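Local coordinates for CBS domain protein/ACT domain protein (Thermotoga maritima, PDB 1VR9) that is of unknown function but pairs two CBS domains with an ACT domain, and may be linked to magnesium binding or transport, at residues P81-H86 with L96-H101. Sequence-based numbering, arbitrary orientation.
Sequences PDFFVH and LLFLEH
Two aromatic rings meet where the helix 91-100 ends. The edge of the His101 imidazole points toward the face of the Phe83 ring, in an offset edge-to-face pair with planes at 88° and centroids 5.7 Å apart. Phe83 holds CG anti to its backbone N (chi1 -176°), which carries the ring to the last turn of the helix. There CE1 of Phe83 lies 3.7 Å from CB of His101. Phe83 CE1 also meets the carbonyl O of Leu97 at 3.4 Å, close to the ring plane. Leu97 O also accepts the helical hydrogen bond from His101 N, at 2.9 Å. At the ring tip, Phe83 CZ lies 4.4 Å from CD1 of Phe98.

The aliphatic part is Leu97 against Val85. Leu97 CD2 packs against Val85 CG1 at 3.7 Å. Leu97 CD1 rests 3.6 Å from the carbonyl O of Phe84. An alanine in place of Leu97 would lose CG and both methyls and would probably loosen the packing of the helix on Val85 and the Phe84 backbone. No hydrogen bond joins the two segments.

The contact belongs to the beta-alpha-beta unit of strand 85-86, helix 91-100 and strand 105-109 in the second CBS domain. Phe83 and Phe98 both also touch Leu106 of strand 105-109. Val85 pairs through its backbone with Pro107 and Val109 of strand 105-109. The helix packs against strand 85-86 and the loop leading into it.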
loop_
_atom_site.group_PDB
_atom_site.type_symbol
_atom_site.label_atom_id
_atom_site.label_comp_id
_atom_site.label_asym_id
_atom_site.label_seq_id
_atom_site.Cartn_x
_atom_site.Cartn_y
_atom_site.Cartn_z
ATOM N N PRO A 81 7.745 -6.076 -3.014
ATOM C CA PRO A 81 6.898 -7.218 -2.688
ATOM C C PRO A 81 6.926 -7.610 -1.202
ATOM O O PRO A 81 6.045 -8.362 -0.776
ATOM C CB PRO A 81 7.463 -8.350 -3.564
ATOM C CG PRO A 81 8.806 -7.928 -3.935
ATOM C CD PRO A 81 8.845 -6.445 -3.926
ATOM N N ASP A 82 7.922 -7.137 -0.452
ATOM C CA ASP A 82 8.091 -7.508 0.960
ATOM C C ASP A 82 7.525 -6.469 1.922
ATOM O O ASP A 82 7.655 -6.626 3.147
ATOM C CB ASP A 82 9.577 -7.755 1.285
ATOM C CG ASP A 82 10.242 -8.729 0.312
ATOM O OD1 ASP A 82 9.790 -9.904 0.201
ATOM O OD2 ASP A 82 11.232 -8.334 -0.355
ATOM N N PHE A 83 6.902 -5.414 1.376
ATOM C CA PHE A 83 6.427 -4.266 2.165
ATOM C C PHE A 83 4.973 -4.488 2.584
ATOM O O PHE A 83 4.037 -4.089 1.896
ATOM C CB PHE A 83 6.587 -2.955 1.374
ATOM C CG PHE A 83 6.225 -1.723 2.141
ATOM C CD1 PHE A 83 7.009 -1.284 3.217
ATOM C CD2 PHE A 83 5.130 -0.932 1.758
ATOM C CE1 PHE A 83 6.687 -0.123 3.911
ATOM C CE2 PHE A 83 4.823 0.209 2.428
ATOM C CZ PHE A 83 5.603 0.622 3.528
ATOM N N PHE A 84 4.800 -5.149 3.727
ATOM C CA PHE A 84 3.480 -5.454 4.251
ATOM C C PHE A 84 3.588 -5.783 5.740
ATOM O O PHE A 84 4.664 -6.103 6.237
ATOM C CB PHE A 84 2.861 -6.673 3.518
ATOM C CG PHE A 84 3.619 -7.963 3.727
ATOM C CD1 PHE A 84 3.406 -8.739 4.850
ATOM C CD2 PHE A 84 4.579 -8.373 2.814
ATOM C CE1 PHE A 84 4.126 -9.905 5.058
ATOM C CE2 PHE A 84 5.287 -9.518 2.997
ATOM C CZ PHE A 84 5.072 -10.301 4.119
ATOM N N VAL A 85 2.452 -5.730 6.423
ATOM C CA VAL A 85 2.314 -6.328 7.758
ATOM C C VAL A 85 1.049 -7.200 7.791
ATOM O O VAL A 85 0.219 -7.086 6.915
ATOM C CB VAL A 85 2.269 -5.266 8.876
ATOM C CG1 VAL A 85 3.595 -4.580 8.967
ATOM C CG2 VAL A 85 1.133 -4.257 8.681
ATOM N N HIS A 86 0.928 -8.061 8.800
ATOM C CA HIS A 86 -0.248 -8.930 8.939
ATOM C C HIS A 86 -1.314 -8.271 9.820
ATOM O O HIS A 86 -1.007 -7.452 10.667
ATOM C CB HIS A 86 0.152 -10.296 9.525
ATOM C CG HIS A 86 0.766 -11.223 8.526
ATOM N ND1 HIS A 86 2.116 -11.226 8.233
ATOM C CD2 HIS A 86 0.212 -12.187 7.751
ATOM C CE1 HIS A 86 2.364 -12.158 7.329
ATOM N NE2 HIS A 86 1.226 -12.753 7.018
ATOM N N LEU A 96 8.759 -0.732 12.165
ATOM C CA LEU A 96 9.896 -1.308 11.471
ATOM C C LEU A 96 9.766 -1.259 9.938
ATOM O O LEU A 96 10.770 -1.117 9.238
ATOM C CB LEU A 96 10.120 -2.756 11.941
ATOM C CG LEU A 96 11.307 -3.516 11.345
ATOM C CD1 LEU A 96 12.561 -3.154 12.099
ATOM C CD2 LEU A 96 11.055 -5.029 11.351
ATOM N N LEU A 97 8.559 -1.462 9.414
ATOM C CA LEU A 97 8.331 -1.392 7.963
ATOM C C LEU A 97 8.432 0.053 7.459
ATOM O O LEU A 97 9.022 0.289 6.406
ATOM C CB LEU A 97 6.978 -1.964 7.557
ATOM C CG LEU A 97 6.819 -3.485 7.469
ATOM C CD1 LEU A 97 7.606 -4.036 6.292
ATOM C CD2 LEU A 97 7.253 -4.162 8.730
ATOM N N PHE A 98 7.839 1.005 8.180
ATOM C CA PHE A 98 7.942 2.418 7.778
ATOM C C PHE A 98 9.388 2.935 7.851
ATOM O O PHE A 98 9.780 3.792 7.062
ATOM C CB PHE A 98 6.980 3.342 8.554
ATOM C CG PHE A 98 5.513 3.216 8.144
ATOM C CD1 PHE A 98 5.099 3.524 6.851
ATOM C CD2 PHE A 98 4.534 2.892 9.090
ATOM C CE1 PHE A 98 3.763 3.472 6.493
ATOM C CE2 PHE A 98 3.209 2.820 8.741
ATOM C CZ PHE A 98 2.806 3.094 7.440
ATOM N N LEU A 99 10.179 2.404 8.764
ATOM C CA LEU A 99 11.609 2.728 8.818
ATOM C C LEU A 99 12.325 2.250 7.558
ATOM O O LEU A 99 13.224 2.928 7.049
ATOM C CB LEU A 99 12.251 2.114 10.051
ATOM C CG LEU A 99 13.767 2.327 10.147
ATOM C CD1 LEU A 99 14.075 3.788 10.391
ATOM C CD2 LEU A 99 14.342 1.453 11.246
ATOM N N GLU A 100 11.940 1.073 7.062
ATOM C CA GLU A 100 12.466 0.552 5.802
ATOM C C GLU A 100 12.040 1.381 4.585
ATOM O O GLU A 100 12.892 1.734 3.749
ATOM C CB GLU A 100 12.056 -0.917 5.602
ATOM C CG GLU A 100 12.792 -1.900 6.527
ATOM C CD GLU A 100 12.302 -3.332 6.405
ATOM O OE1 GLU A 100 11.740 -3.704 5.352
ATOM O OE2 GLU A 100 12.480 -4.108 7.373
ATOM N N HIS A 101 10.740 1.721 4.509
ATOM C CA HIS A 101 10.179 2.501 3.403
ATOM C C HIS A 101 9.070 3.449 3.873
ATOM O O HIS A 101 8.018 2.998 4.370
ATOM C CB HIS A 101 9.604 1.545 2.359
ATOM C CG HIS A 101 10.585 0.527 1.860
ATOM N ND1 HIS A 101 11.605 0.838 0.987
ATOM C CD2 HIS A 101 10.678 -0.801 2.093
ATOM C CE1 HIS A 101 12.298 -0.254 0.720
ATOM N NE2 HIS A 101 11.754 -1.267 1.371
#